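PDB 1ZXU: protein LURP-one-related 15 from Arabidopsis thaliana, which is of unknown function but might be related to the phospholipid scramblases and the tubby-like family of membrane-tethered transcription factors. Local coordinates for residues N62-K66 against Y197-A201; D100-V104 against L115-R121; W152-V158 against A169-R173. All coordinates share one frame; numbering follows the deposited sequence.

Interaction 1. Residues N62-K66 against Y197-A201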
ATOM      1  N   ASN A  62       2.952  16.368   5.489  1.00 14.91           N
ATOM      2  CA  ASN A  62       1.999  15.923   6.493  1.00 13.39           C
ATOM      3  C   ASN A  62       1.984  14.419   6.597  1.00 14.64           C
ATOM      4  O   ASN A  62       1.806  13.737   5.588  1.00 13.42           O
ATOM      5  CB  ASN A  62       0.575  16.442   6.176  1.00 15.10           C
ATOM      6  CG  ASN A  62       0.523  17.980   6.137  1.00 13.25           C
ATOM      7  OD1 ASN A  62       0.996  18.623   7.080  1.00 18.47           O
ATOM      8  ND2 ASN A  62       0.082  18.554   5.021  1.00 19.34           N
ATOM      9  N   LEU A  63       2.132  13.879   7.808  1.00 14.26           N
ATOM     10  CA  LEU A  63       2.134  12.402   7.984  1.00 14.14           C
ATOM     11  C   LEU A  63       0.799  11.816   7.593  1.00 15.21           C
ATOM     12  O   LEU A  63      -0.264  12.279   8.055  1.00 15.15           O
ATOM     13  CB  LEU A  63       2.446  12.069   9.446  1.00 14.35           C
ATOM     14  CG  LEU A  63       2.573  10.589   9.742  1.00 18.96           C
ATOM     15  CD1 LEU A  63       3.536  10.499  10.893  1.00 34.89           C
ATOM     16  CD2 LEU A  63       1.238   9.992  10.141  1.00 23.02           C
ATOM     17  N   LEU A  64       0.848  10.805   6.724  1.00 13.46           N
ATOM     18  CA  LEU A  64      -0.323   9.996   6.424  1.00 14.69           C
ATOM     19  C   LEU A  64      -0.225   8.683   7.192  1.00 13.72           C
ATOM     20  O   LEU A  64      -1.234   8.284   7.851  1.00 15.16           O
ATOM     21  CB  LEU A  64      -0.457   9.701   4.920  1.00 14.26           C
ATOM     22  CG  LEU A  64      -0.567  10.966   4.073  1.00 16.81           C
ATOM     23  CD1 LEU A  64      -0.503  10.573   2.557  1.00 16.67           C
ATOM     24  CD2 LEU A  64      -1.827  11.741   4.345  1.00 19.88           C
ATOM     25  N   PHE A  65       0.913   7.959   7.093  1.00 12.55           N
ATOM     26  CA  PHE A  65       1.103   6.695   7.870  1.00 12.26           C
ATOM     27  C   PHE A  65       2.525   6.564   8.401  1.00 13.09           C
ATOM     28  O   PHE A  65       3.473   6.998   7.734  1.00 15.85           O
ATOM     29  CB  PHE A  65       0.878   5.482   6.952  1.00 12.76           C
ATOM     30  CG  PHE A  65      -0.467   5.486   6.330  1.00 13.12           C
ATOM     31  CD1 PHE A  65      -1.597   5.284   7.080  1.00 15.42           C
ATOM     32  CD2 PHE A  65      -0.610   5.809   4.980  1.00 17.21           C
ATOM     33  CE1 PHE A  65      -2.867   5.314   6.468  1.00 15.04           C
ATOM     34  CE2 PHE A  65      -1.865   5.854   4.377  1.00 14.85           C
ATOM     35  CZ  PHE A  65      -2.981   5.612   5.100  1.00 14.58           C
ATOM     36  N   LYS A  66       2.672   6.020   9.602  1.00 11.47           N
ATOM     37  CA  LYS A  66       3.957   5.522  10.017  1.00 11.48           C
ATOM     38  C   LYS A  66       4.010   4.060   9.705  1.00 12.93           C
ATOM     39  O   LYS A  66       3.002   3.324   9.889  1.00 15.78           O
ATOM     40  CB  LYS A  66       4.190   5.722  11.530  1.00 16.00           C
ATOM     41  CG  LYS A  66       4.409   7.201  11.839  1.00 29.20           C
ATOM     42  CD  LYS A  66       5.110   7.418  13.206  1.00 40.38           C
ATOM     43  CE  LYS A  66       4.838   8.854  13.693  1.00 46.60           C
ATOM     44  NZ  LYS A  66       6.084   9.614  14.074  1.00 54.98           N
ATOM     45  N   TYR A 197      -6.473   5.469  -0.343  1.00 13.47           N
ATOM     46  CA  TYR A 197      -5.021   5.751  -0.284  1.00 12.87           C
ATOM     47  C   TYR A 197      -4.303   4.888   0.781  1.00 12.53           C
ATOM     48  O   TYR A 197      -3.059   4.775   0.769  1.00 12.78           O
ATOM     49  CB  TYR A 197      -4.718   7.273  -0.181  1.00 13.35           C
ATOM     50  CG  TYR A 197      -5.027   7.953   1.161  1.00 13.39           C
ATOM     51  CD1 TYR A 197      -4.175   7.780   2.273  1.00 16.21           C
ATOM     52  CD2 TYR A 197      -6.149   8.807   1.259  1.00 18.29           C
ATOM     53  CE1 TYR A 197      -4.429   8.449   3.485  1.00 21.71           C
ATOM     54  CE2 TYR A 197      -6.404   9.471   2.468  1.00 25.95           C
ATOM     55  CZ  TYR A 197      -5.540   9.258   3.565  1.00 24.17           C
ATOM     56  OH  TYR A 197      -5.775   9.898   4.791  1.00 31.38           O
ATOM     57  N   ALA A 198      -5.066   4.287   1.695  1.00 12.75           N
ATOM     58  CA  ALA A 198      -4.418   3.337   2.642  1.00 10.91           C
ATOM     59  C   ALA A 198      -4.087   2.070   1.874  1.00 13.97           C
ATOM     60  O   ALA A 198      -3.024   1.476   2.017  1.00 12.75           O
ATOM     61  CB  ALA A 198      -5.293   3.024   3.850  1.00 12.27           C
ATOM     62  N   PHE A 199      -5.004   1.683   1.009  1.00  9.69           N
ATOM     63  CA  PHE A 199      -4.715   0.526   0.143  1.00 12.34           C
ATOM     64  C   PHE A 199      -3.446   0.801  -0.711  1.00 11.11           C
ATOM     65  O   PHE A 199      -2.503   0.009  -0.726  1.00 11.67           O
ATOM     66  CB  PHE A 199      -5.946   0.320  -0.749  1.00 11.65           C
ATOM     67  CG  PHE A 199      -5.711  -0.672  -1.866  1.00 12.96           C
ATOM     68  CD1 PHE A 199      -5.221  -1.973  -1.595  1.00 16.98           C
ATOM     69  CD2 PHE A 199      -5.908  -0.277  -3.199  1.00 13.46           C
ATOM     70  CE1 PHE A 199      -4.991  -2.893  -2.613  1.00 17.83           C
ATOM     71  CE2 PHE A 199      -5.725  -1.195  -4.214  1.00 14.42           C
ATOM     72  CZ  PHE A 199      -5.225  -2.502  -3.957  1.00 17.34           C
ATOM     73  N   ILE A 200      -3.390   1.938  -1.396  1.00 10.09           N
ATOM     74  CA  ILE A 200      -2.200   2.231  -2.179  1.00 10.16           C
ATOM     75  C   ILE A 200      -0.889   2.310  -1.327  1.00 10.26           C
ATOM     76  O   ILE A 200       0.157   1.774  -1.715  1.00 10.10           O
ATOM     77  CB  ILE A 200      -2.388   3.507  -3.009  1.00 10.29           C
ATOM     78  CG1 ILE A 200      -3.658   3.375  -3.886  1.00 10.50           C
ATOM     79  CG2 ILE A 200      -1.060   3.758  -3.776  1.00 12.44           C
ATOM     80  CD1 ILE A 200      -3.612   2.211  -4.896  1.00 13.35           C
ATOM     81  N   ALA A 201      -0.993   2.893  -0.134  1.00 10.33           N
ATOM     82  CA  ALA A 201       0.162   3.001   0.767  1.00 11.05           C
ATOM     83  C   ALA A 201       0.592   1.576   1.125  1.00 10.95           C
ATOM     84  O   ALA A 201       1.780   1.322   1.137  1.00 11.08           O
ATOM     85  CB  ALA A 201      -0.228   3.737   2.066  1.00 10.49           C
TER
HETATM   86  O   HOH W   1      -4.089   8.838   7.356  1.00 46.35           O
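The strand that carries Phe65 passes the first turn of the helix that carries Tyr197, Ala198 and Ala201 with 9.9 Å between the axes of strand 63-66 and helix 197-201 and a crossing angle of -49°, so the gap is bridged by side chains of the strand, chiefly Phe65, reaching the helix. Phe65 CG lies anti to the carbonyl carbon (chi1 -58°), which sends the ring out from the strand so that its far end enters the angle between Tyr197 and the helix backbone. Phe65 CZ reaches Ala198 CA and Tyr197 CE1, both at 3.6 Å, while the neighbouring corner, Phe65 CE2, rests on Ala201 CB at 3.5 Å. The two rings meet rim to rim, their planes 49° apart and their centroids 5.8 Å from each other; neither lies over the other's face. Leu64 adds a looser touch, CD2 to Tyr197 CE1 at 4.3 Å. Leu64 and Phe65 can both turn toward the helix because they form a classic beta bulge opposite Ile56 of the adjoining strand. An alanine in place of Phe65 is likely to open a gap between strand and helix, leaving the Tyr197 ring and the methyl of Ala201 without their main partner from this strand. The polar part of the contact runs through one water, which donates to Leu64 O at 3.0 Å and is hydrogen-bonded to Tyr197 OH at 3.2 Å, in the plane of the tyrosine ring. Tyr32 packs edge-to-face with Tyr197 and also touches Phe65. With no direct hydrogen bond between the segments, the wall of the barrel and the start of its central helix, a pairing found in tubby-like folds, are held here by apolar packing and a single water bridge.

Interaction 2. Residues D100-V104 against L115-R121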
ATOM      1  N   ASP A 100       7.223 -13.857  -1.623  1.00 31.28           N
ATOM      2  CA  ASP A 100       6.413 -13.702  -2.820  1.00 28.89           C
ATOM      3  C   ASP A 100       4.887 -13.673  -2.588  1.00 24.06           C
ATOM      4  O   ASP A 100       4.076 -13.759  -3.520  1.00 23.34           O
ATOM      5  CB  ASP A 100       6.867 -14.677  -3.933  1.00 33.71           C
ATOM      6  CG  ASP A 100       6.390 -16.129  -3.726  1.00 39.81           C
ATOM      7  OD1 ASP A 100       5.971 -16.499  -2.601  1.00 34.97           O
ATOM      8  OD2 ASP A 100       6.457 -16.908  -4.735  1.00 43.98           O
ATOM      9  N   ARG A 101       4.482 -13.602  -1.315  1.00 21.09           N
ATOM     10  CA  ARG A 101       3.077 -13.627  -0.988  1.00 20.01           C
ATOM     11  C   ARG A 101       2.872 -12.850   0.325  1.00 20.12           C
ATOM     12  O   ARG A 101       3.579 -13.112   1.303  1.00 22.11           O
ATOM     13  CB  ARG A 101       2.674 -15.050  -0.770  1.00 24.14           C
ATOM     14  CG  ARG A 101       1.241 -15.243  -0.790  1.00 28.67           C
ATOM     15  CD  ARG A 101       1.003 -16.696  -0.575  1.00 36.53           C
ATOM     16  NE  ARG A 101      -0.156 -16.831   0.276  1.00 38.46           N
ATOM     17  CZ  ARG A 101      -1.405 -16.855  -0.164  1.00 37.35           C
ATOM     18  NH1 ARG A 101      -1.672 -16.787  -1.468  1.00 36.74           N
ATOM     19  NH2 ARG A 101      -2.385 -16.981   0.721  1.00 40.49           N
ATOM     20  N   TRP A 102       1.936 -11.897   0.330  1.00 15.99           N
ATOM     21  CA  TRP A 102       1.637 -11.064   1.551  1.00 13.69           C
ATOM     22  C   TRP A 102       0.159 -11.129   1.777  1.00 15.91           C
ATOM     23  O   TRP A 102      -0.620 -11.155   0.806  1.00 16.50           O
ATOM     24  CB  TRP A 102       2.010  -9.573   1.355  1.00 15.51           C
ATOM     25  CG  TRP A 102       3.479  -9.316   1.121  1.00 17.40           C
ATOM     26  CD1 TRP A 102       4.388  -8.901   2.042  1.00 24.46           C
ATOM     27  CD2 TRP A 102       4.204  -9.542  -0.105  1.00 16.81           C
ATOM     28  NE1 TRP A 102       5.642  -8.805   1.457  1.00 24.18           N
ATOM     29  CE2 TRP A 102       5.551  -9.177   0.140  1.00 20.53           C
ATOM     30  CE3 TRP A 102       3.820  -9.918  -1.395  1.00 17.83           C
ATOM     31  CZ2 TRP A 102       6.535  -9.230  -0.862  1.00 24.52           C
ATOM     32  CZ3 TRP A 102       4.800  -9.980  -2.411  1.00 20.59           C
ATOM     33  CH2 TRP A 102       6.150  -9.632  -2.124  1.00 22.95           C
ATOM     34  N   GLN A 103      -0.258 -11.178   3.048  1.00 15.14           N
ATOM     35  CA  GLN A 103      -1.687 -10.914   3.322  1.00 16.25           C
ATOM     36  C   GLN A 103      -1.773  -9.631   4.133  1.00 14.13           C
ATOM     37  O   GLN A 103      -0.867  -9.316   4.904  1.00 15.28           O
ATOM     38  CB  GLN A 103      -2.346 -12.046   4.090  1.00 19.45           C
ATOM     39  CG  GLN A 103      -2.417 -13.303   3.206  1.00 23.18           C
ATOM     40  CD  GLN A 103      -3.315 -14.376   3.721  1.00 31.81           C
ATOM     41  OE1 GLN A 103      -3.265 -14.737   4.904  1.00 28.12           O
ATOM     42  NE2 GLN A 103      -4.141 -14.923   2.824  1.00 34.72           N
ATOM     43  N   VAL A 104      -2.881  -8.922   3.960  1.00 13.08           N
ATOM     44  CA  VAL A 104      -3.007  -7.613   4.575  1.00 11.38           C
ATOM     45  C   VAL A 104      -4.352  -7.705   5.283  1.00 11.74           C
ATOM     46  O   VAL A 104      -5.377  -8.094   4.672  1.00 12.38           O
ATOM     47  CB  VAL A 104      -3.076  -6.505   3.511  1.00 12.33           C
ATOM     48  CG1 VAL A 104      -3.212  -5.139   4.192  1.00 12.21           C
ATOM     49  CG2 VAL A 104      -1.790  -6.440   2.699  1.00 14.56           C
ATOM     50  N   LEU A 115      -8.940 -10.554   7.141  1.00 15.93           N
ATOM     51  CA  LEU A 115      -8.197 -10.474   5.877  1.00 14.89           C
ATOM     52  C   LEU A 115      -8.874  -9.490   4.872  1.00 15.67           C
ATOM     53  O   LEU A 115     -10.130  -9.644   4.515  1.00 18.34           O
ATOM     54  CB  LEU A 115      -8.119 -11.911   5.316  1.00 15.01           C
ATOM     55  CG  LEU A 115      -7.365 -11.989   4.001  1.00 19.82           C
ATOM     56  CD1 LEU A 115      -5.928 -11.642   4.090  1.00 17.35           C
ATOM     57  CD2 LEU A 115      -7.676 -13.375   3.245  1.00 16.44           C
ATOM     58  N   LEU A 116      -8.099  -8.550   4.396  1.00 13.56           N
ATOM     59  CA  LEU A 116      -8.589  -7.584   3.422  1.00 12.77           C
ATOM     60  C   LEU A 116      -8.197  -8.001   1.993  1.00 13.97           C
ATOM     61  O   LEU A 116      -9.019  -7.895   1.063  1.00 15.58           O
ATOM     62  CB  LEU A 116      -8.072  -6.189   3.699  1.00 13.71           C
ATOM     63  CG  LEU A 116      -8.688  -5.521   4.922  1.00 14.63           C
ATOM     64  CD1 LEU A 116      -7.888  -4.277   5.299  1.00 13.05           C
ATOM     65  CD2 LEU A 116     -10.145  -5.220   4.697  1.00 19.85           C
ATOM     66  N   TYR A 117      -6.947  -8.406   1.825  1.00 14.10           N
ATOM     67  CA  TYR A 117      -6.506  -8.871   0.457  1.00 14.20           C
ATOM     68  C   TYR A 117      -5.182  -9.582   0.576  1.00 13.08           C
ATOM     69  O   TYR A 117      -4.476  -9.490   1.601  1.00 13.28           O
ATOM     70  CB  TYR A 117      -6.342  -7.714  -0.528  1.00 16.05           C
ATOM     71  CG  TYR A 117      -5.703  -6.479   0.032  1.00 15.61           C
ATOM     72  CD1 TYR A 117      -4.367  -6.190  -0.177  1.00 15.94           C
ATOM     73  CD2 TYR A 117      -6.515  -5.540   0.714  1.00 14.36           C
ATOM     74  CE1 TYR A 117      -3.795  -4.956   0.381  1.00 15.18           C
ATOM     75  CE2 TYR A 117      -5.967  -4.366   1.244  1.00 15.29           C
ATOM     76  CZ  TYR A 117      -4.605  -4.101   1.075  1.00 18.24           C
ATOM     77  OH  TYR A 117      -4.083  -2.898   1.597  1.00 17.09           O
ATOM     78  N   THR A 118      -4.878 -10.348  -0.483  1.00 12.68           N
ATOM     79  CA  THR A 118      -3.598 -11.067  -0.594  1.00 14.20           C
ATOM     80  C   THR A 118      -2.902 -10.520  -1.820  1.00 12.65           C
ATOM     81  O   THR A 118      -3.542 -10.179  -2.821  1.00 15.40           O
ATOM     82  CB  THR A 118      -3.888 -12.559  -0.811  1.00 16.19           C
ATOM     83  OG1 THR A 118      -4.651 -13.077   0.324  1.00 18.37           O
ATOM     84  CG2 THR A 118      -2.588 -13.330  -1.000  1.00 17.44           C
ATOM     85  N   VAL A 119      -1.580 -10.411  -1.736  1.00 12.80           N
ATOM     86  CA  VAL A 119      -0.783  -9.844  -2.828  1.00 13.42           C
ATOM     87  C   VAL A 119       0.223 -10.921  -3.195  1.00 15.10           C
ATOM     88  O   VAL A 119       0.872 -11.482  -2.315  1.00 15.46           O
ATOM     89  CB  VAL A 119      -0.051  -8.586  -2.374  1.00 15.27           C
ATOM     90  CG1 VAL A 119       0.764  -8.041  -3.530  1.00 17.70           C
ATOM     91  CG2 VAL A 119      -1.081  -7.524  -1.899  1.00 16.91           C
ATOM     92  N   LYS A 120       0.316 -11.227  -4.480  1.00 15.60           N
ATOM     93  CA  LYS A 120       1.251 -12.245  -4.941  1.00 16.96           C
ATOM     94  C   LYS A 120       2.246 -11.588  -5.887  1.00 17.09           C
ATOM     95  O   LYS A 120       1.875 -10.780  -6.767  1.00 17.33           O
ATOM     96  CB  LYS A 120       0.494 -13.299  -5.774  1.00 18.45           C
ATOM     97  CG  LYS A 120      -0.575 -14.111  -5.058  1.00 21.79           C
ATOM     98  CD  LYS A 120      -1.228 -15.129  -6.019  1.00 19.62           C
ATOM     99  CE  LYS A 120      -2.444 -15.789  -5.416  1.00 23.75           C
ATOM    100  NZ  LYS A 120      -2.902 -16.931  -6.269  1.00 23.79           N
ATOM    101  N   ARG A 121       3.489 -12.000  -5.790  1.00 17.94           N
ATOM    102  CA  ARG A 121       4.473 -11.415  -6.691  1.00 22.35           C
ATOM    103  C   ARG A 121       4.326 -12.075  -8.056  1.00 26.36           C
ATOM    104  O   ARG A 121       4.224 -13.320  -8.107  1.00 30.80           O
ATOM    105  CB  ARG A 121       5.878 -11.613  -6.135  1.00 23.57           C
ATOM    106  CG  ARG A 121       6.925 -10.661  -6.743  1.00 28.89           C
ATOM    107  CD  ARG A 121       8.090 -10.652  -5.790  1.00 35.17           C
ATOM    108  NE  ARG A 121       9.368 -10.424  -6.445  1.00 45.49           N
ATOM    109  CZ  ARG A 121      10.527 -10.614  -5.833  1.00 49.58           C
ATOM    110  NH1 ARG A 121      10.535 -11.030  -4.569  1.00 47.97           N
ATOM    111  NH2 ARG A 121      11.665 -10.386  -6.477  1.00 54.29           N
TER
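Val104 O is gripped by two backbone donors, Leu116 N at 2.8 Å and Tyr117 N at 3.3 Å, because Leu116 and Tyr117 form a classic beta bulge opposite Val104. Beyond the bulge the hairpin strands pair antiparallel, with Trp102 and Val119 exchanging both backbone bonds. On the face of Val104, the Tyr117 ring turns back across the valine: its CG sits between the backbone N and the carbonyl carbon (chi1 41°), and Val104 CB lies over the ring 3.8 Å from its centroid, a CH-pi contact. Val104 CG2 closes on Tyr117 CE1 at 3.4 Å. Trp102 sets its ring edge against Val119 O. On the other face Gln103 and Thr118 run side by side, and Gln103 NE2 donates to Thr118 OG1 at 3.1 Å while its OE1 takes a bond from Gln112. Leu115 crosses Gln103, its CD1 3.6 Å from Gln103 CB. One face of the Arg101 guanidinium lies over the Thr118 methyl, Arg101 NH1 being 3.6 Å from Thr118 CG2. Tyr117 OH bonds to Ser202 and Trp102 NE1 to Asp209, both on helix 197-211. The hairpin is two-sided: an aromatic face packs on the central helix, a more polar one carries the amide-hydroxyl bond and the charges.

Interaction 3. Residues W152-V158 against A169-R173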
ATOM      1  N   TRP A 152       9.843  -0.375  -9.852  1.00 22.21           N
ATOM      2  CA  TRP A 152      10.199   0.350  -8.635  1.00 22.81           C
ATOM      3  C   TRP A 152      11.458   1.145  -8.859  1.00 23.61           C
ATOM      4  O   TRP A 152      11.514   2.324  -8.545  1.00 22.22           O
ATOM      5  CB  TRP A 152      10.376  -0.603  -7.441  1.00 22.86           C
ATOM      6  CG  TRP A 152      10.836   0.008  -6.170  1.00 22.94           C
ATOM      7  CD1 TRP A 152      12.097  -0.011  -5.658  1.00 30.16           C
ATOM      8  CD2 TRP A 152      10.022   0.704  -5.209  1.00 24.01           C
ATOM      9  NE1 TRP A 152      12.121   0.653  -4.437  1.00 31.21           N
ATOM     10  CE2 TRP A 152      10.860   1.087  -4.150  1.00 24.38           C
ATOM     11  CE3 TRP A 152       8.671   1.040  -5.163  1.00 25.87           C
ATOM     12  CZ2 TRP A 152      10.388   1.809  -3.052  1.00 29.76           C
ATOM     13  CZ3 TRP A 152       8.189   1.741  -4.067  1.00 27.38           C
ATOM     14  CH2 TRP A 152       9.049   2.101  -3.020  1.00 27.57           C
ATOM     15  N   LEU A 153      12.475   0.499  -9.418  1.00 22.33           N
ATOM     16  CA  LEU A 153      13.760   1.187  -9.570  1.00 25.35           C
ATOM     17  C   LEU A 153      13.719   2.333 -10.600  1.00 22.58           C
ATOM     18  O   LEU A 153      14.430   3.331 -10.437  1.00 27.83           O
ATOM     19  CB  LEU A 153      14.895   0.187  -9.840  1.00 27.95           C
ATOM     20  CG  LEU A 153      15.262  -0.767  -8.681  1.00 26.92           C
ATOM     21  CD1 LEU A 153      16.198  -1.891  -9.144  1.00 32.02           C
ATOM     22  CD2 LEU A 153      15.819  -0.046  -7.484  1.00 33.64           C
ATOM     23  N   GLU A 154      12.842   2.250 -11.598  1.00 22.01           N
ATOM     24  CA  GLU A 154      12.634   3.361 -12.541  1.00 25.29           C
ATOM     25  C   GLU A 154      11.622   4.425 -12.053  1.00 24.42           C
ATOM     26  O   GLU A 154      11.463   5.504 -12.654  1.00 23.51           O
ATOM     27  CB  GLU A 154      12.205   2.811 -13.925  1.00 26.50           C
ATOM     28  CG  GLU A 154      13.391   2.188 -14.660  1.00 36.71           C
ATOM     29  CD  GLU A 154      13.008   1.528 -15.995  1.00 35.51           C
ATOM     30  OE1 GLU A 154      12.296   2.172 -16.809  1.00 50.71           O
ATOM     31  OE2 GLU A 154      13.428   0.357 -16.210  1.00 48.88           O
ATOM     32  N   ARG A 155      10.979   4.142 -10.915  1.00 21.72           N
ATOM     33  CA  ARG A 155       9.938   5.036 -10.375  1.00 17.47           C
ATOM     34  C   ARG A 155       8.740   5.134 -11.322  1.00 17.93           C
ATOM     35  O   ARG A 155       8.119   6.213 -11.435  1.00 18.76           O
ATOM     36  CB  ARG A 155      10.445   6.449  -9.946  1.00 18.85           C
ATOM     37  CG  ARG A 155      11.657   6.492  -8.998  1.00 19.66           C
ATOM     38  CD  ARG A 155      11.572   5.373  -7.939  1.00 20.40           C
ATOM     39  NE  ARG A 155      12.535   5.546  -6.844  1.00 19.96           N
ATOM     40  CZ  ARG A 155      12.718   4.688  -5.860  1.00 23.73           C
ATOM     41  NH1 ARG A 155      12.063   3.537  -5.850  1.00 25.96           N
ATOM     42  NH2 ARG A 155      13.573   4.986  -4.877  1.00 22.20           N
ATOM     43  N   SER A 156       8.394   3.988 -11.922  1.00 16.71           N
ATOM     44  CA  SER A 156       7.323   3.976 -12.915  1.00 19.07           C
ATOM     45  C   SER A 156       6.145   3.065 -12.623  1.00 18.07           C
ATOM     46  O   SER A 156       5.303   2.823 -13.530  1.00 17.96           O
ATOM     47  CB  SER A 156       7.874   3.612 -14.298  1.00 17.89           C
ATOM     48  OG  SER A 156       8.440   2.317 -14.308  1.00 20.74           O
ATOM     49  N   CYS A 157       6.060   2.556 -11.404  1.00 17.04           N
ATOM     50  CA  CYS A 157       4.949   1.686 -11.018  1.00 14.28           C
ATOM     51  C   CYS A 157       3.609   2.329 -11.257  1.00 14.83           C
ATOM     52  O   CYS A 157       3.419   3.512 -11.001  1.00 15.41           O
ATOM     53  CB  CYS A 157       5.053   1.346  -9.528  1.00 15.75           C
ATOM     54  SG  CYS A 157       6.609   0.374  -9.166  1.00 22.52           S
ATOM     55  N   VAL A 158       2.699   1.521 -11.763  1.00 13.04           N
ATOM     56  CA  VAL A 158       1.324   1.963 -12.017  1.00 13.42           C
ATOM     57  C   VAL A 158       0.444   0.867 -11.420  1.00 13.96           C
ATOM     58  O   VAL A 158       0.705  -0.324 -11.618  1.00 14.28           O
ATOM     59  CB  VAL A 158       1.029   2.083 -13.522  1.00 13.34           C
ATOM     60  CG1 VAL A 158      -0.371   2.546 -13.695  1.00 15.15           C
ATOM     61  CG2 VAL A 158       2.019   3.106 -14.173  1.00 19.72           C
ATOM     62  N   ALA A 169      -3.478   4.489  -9.375  1.00 11.29           N
ATOM     63  CA  ALA A 169      -2.325   5.207  -8.819  1.00 10.71           C
ATOM     64  C   ALA A 169      -1.144   5.139  -9.742  1.00 10.97           C
ATOM     65  O   ALA A 169      -0.978   4.153 -10.470  1.00 13.44           O
ATOM     66  CB  ALA A 169      -1.924   4.648  -7.447  1.00 10.12           C
ATOM     67  N   GLN A 170      -0.326   6.166  -9.672  1.00 11.32           N
ATOM     68  CA  GLN A 170       0.828   6.246 -10.569  1.00 13.30           C
ATOM     69  C   GLN A 170       2.060   6.851  -9.871  1.00 14.44           C
ATOM     70  O   GLN A 170       1.960   7.929  -9.308  1.00 14.45           O
ATOM     71  CB  GLN A 170       0.399   7.166 -11.734  1.00 16.47           C
ATOM     72  CG  GLN A 170       1.502   7.699 -12.614  1.00 24.85           C
ATOM     73  CD  GLN A 170       1.752   6.780 -13.747  1.00 32.12           C
ATOM     74  OE1 GLN A 170       0.872   6.615 -14.593  1.00 30.94           O
ATOM     75  NE2 GLN A 170       2.931   6.121 -13.764  1.00 30.84           N
HETATM   76  N   MSE A 171       3.187   6.159  -9.955  1.00 15.61           N
HETATM   77  CA  MSE A 171       4.442   6.667  -9.460  1.00 14.46           C
HETATM   78  C   MSE A 171       5.115   7.631 -10.451  1.00 15.62           C
HETATM   79  O   MSE A 171       4.965   7.474 -11.682  1.00 15.92           O
HETATM   80  CB  MSE A 171       5.361   5.460  -9.185  1.00 16.43           C
HETATM   81  CG  MSE A 171       6.564   5.807  -8.341  1.00 19.12           C
HETATM   82 SE   MSE A 171       7.410   4.125  -7.915  1.00 20.26          SE
HETATM   83  CE  MSE A 171       6.213   3.589  -6.469  1.00 31.46           C
ATOM     84  N   HIS A 172       5.803   8.648  -9.906  1.00 15.82           N
ATOM     85  CA  HIS A 172       6.572   9.641 -10.718  1.00 19.60           C
ATOM     86  C   HIS A 172       7.916   9.833 -10.064  1.00 18.74           C
ATOM     87  O   HIS A 172       7.987   9.906  -8.847  1.00 18.76           O
ATOM     88  CB  HIS A 172       5.940  11.045 -10.676  1.00 22.34           C
ATOM     89  CG  HIS A 172       4.468  11.064 -10.819  1.00 32.33           C
ATOM     90  ND1 HIS A 172       3.618  11.147  -9.735  1.00 34.98           N
ATOM     91  CD2 HIS A 172       3.682  11.046 -11.926  1.00 39.82           C
ATOM     92  CE1 HIS A 172       2.371  11.152 -10.171  1.00 41.38           C
ATOM     93  NE2 HIS A 172       2.381  11.090 -11.493  1.00 41.10           N
ATOM     94  N   ARG A 173       8.971   9.932 -10.869  1.00 19.42           N
ATOM     95  CA  ARG A 173      10.313  10.170 -10.335  1.00 22.27           C
ATOM     96  C   ARG A 173      10.433  11.630 -10.024  1.00 24.57           C
ATOM     97  O   ARG A 173       9.952  12.454 -10.800  1.00 25.30           O
ATOM     98  CB  ARG A 173      11.403   9.784 -11.361  1.00 25.48           C
ATOM     99  CG  ARG A 173      12.795   9.922 -10.756  1.00 27.98           C
ATOM    100  CD  ARG A 173      13.832   9.055 -11.453  1.00 40.70           C
ATOM    101  NE  ARG A 173      14.126   9.542 -12.788  1.00 37.68           N
ATOM    102  CZ  ARG A 173      15.072  10.435 -13.086  1.00 46.34           C
ATOM    103  NH1 ARG A 173      15.834  10.975 -12.132  1.00 43.44           N
ATOM    104  NH2 ARG A 173      15.248  10.809 -14.351  1.00 47.61           N
TER
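Met171, present as selenomethionine, pushes its side chain into the bend of 152-158, chiefly against Trp152, Arg155 and Cys157. Its methyl, Met171 CE, ends against the six-membered ring of Trp152, 3.6 Å from Trp152 CZ3, and Met171 SE stands obliquely to that ring, 5.1 Å from the centroid, a Met-aromatic contact. Met171 SE also lies 3.6 Å from Arg155 CA, while Cys157 CB comes within 4.0 Å of Met171 CE. The chain leaves the strand with CG anti to the backbone N (chi1 -165°) and bends only at its last torsion, which brings the methyl to the indole. Beside this apolar group the backbones are joined by one nearly straight bond, Met171 N to Cys157 O at 2.9 Å (170° at the hydrogen). Next to it Val158 and Gln170 form an antiparallel non-hydrogen-bonded pair, and Val158 CG2 lies close to the Gln170 amide; that amide is fixed by NE2 donating in plane to a lone pair of Met171 O. At the other end Arg155 CB packs on Arg173 CB at 3.7 Å.

The bend is shaped by a type I turn from Trp152 to Arg155. Trp152 O accepts from Arg155 N and from Arg155 NH1, which approach from opposite faces of the carbonyl plane. Arg155, bent at chi2 (-39°), carries NH1 back over one face of the indole, 3.1 Å above its plane, and its NE binds Asn186. Ser156, whose CB points away from the strand, bonds through OG to Ser151 N.

Outside this shell, Phe187 packs edge-to-face on Trp152, and Met171 touches Val189 of the same strand, 187-191. Trp152 also reaches Leu207, Asp208 and Asn211, placing the connection between strands 146-149 and 158-161 against the C-terminal part of helix 197-211.

In the fold
From the N terminus, the first segment met is 62-66, on strand 63-68, the third of the barrel; its partner in interaction 1 comes only with helix 197-211, the last element of the fold, closing a loop of 130 residues. Interactions 2 and 3 both nest inside it, in series: 100-104 with 115-121 closes a short hairpin before 152-158 with 169-173 opens. These two do not touch, their nearest atoms being about 10 Å apart, yet each meets interaction 1, Phe199 packing on Tyr117 and Ile200 on Ala169. Interaction 1 joins barrel wall to helix, interaction 2 pairs neighbouring strands and interaction 3 fastens a connection to a strand, all around the same C-terminal helix.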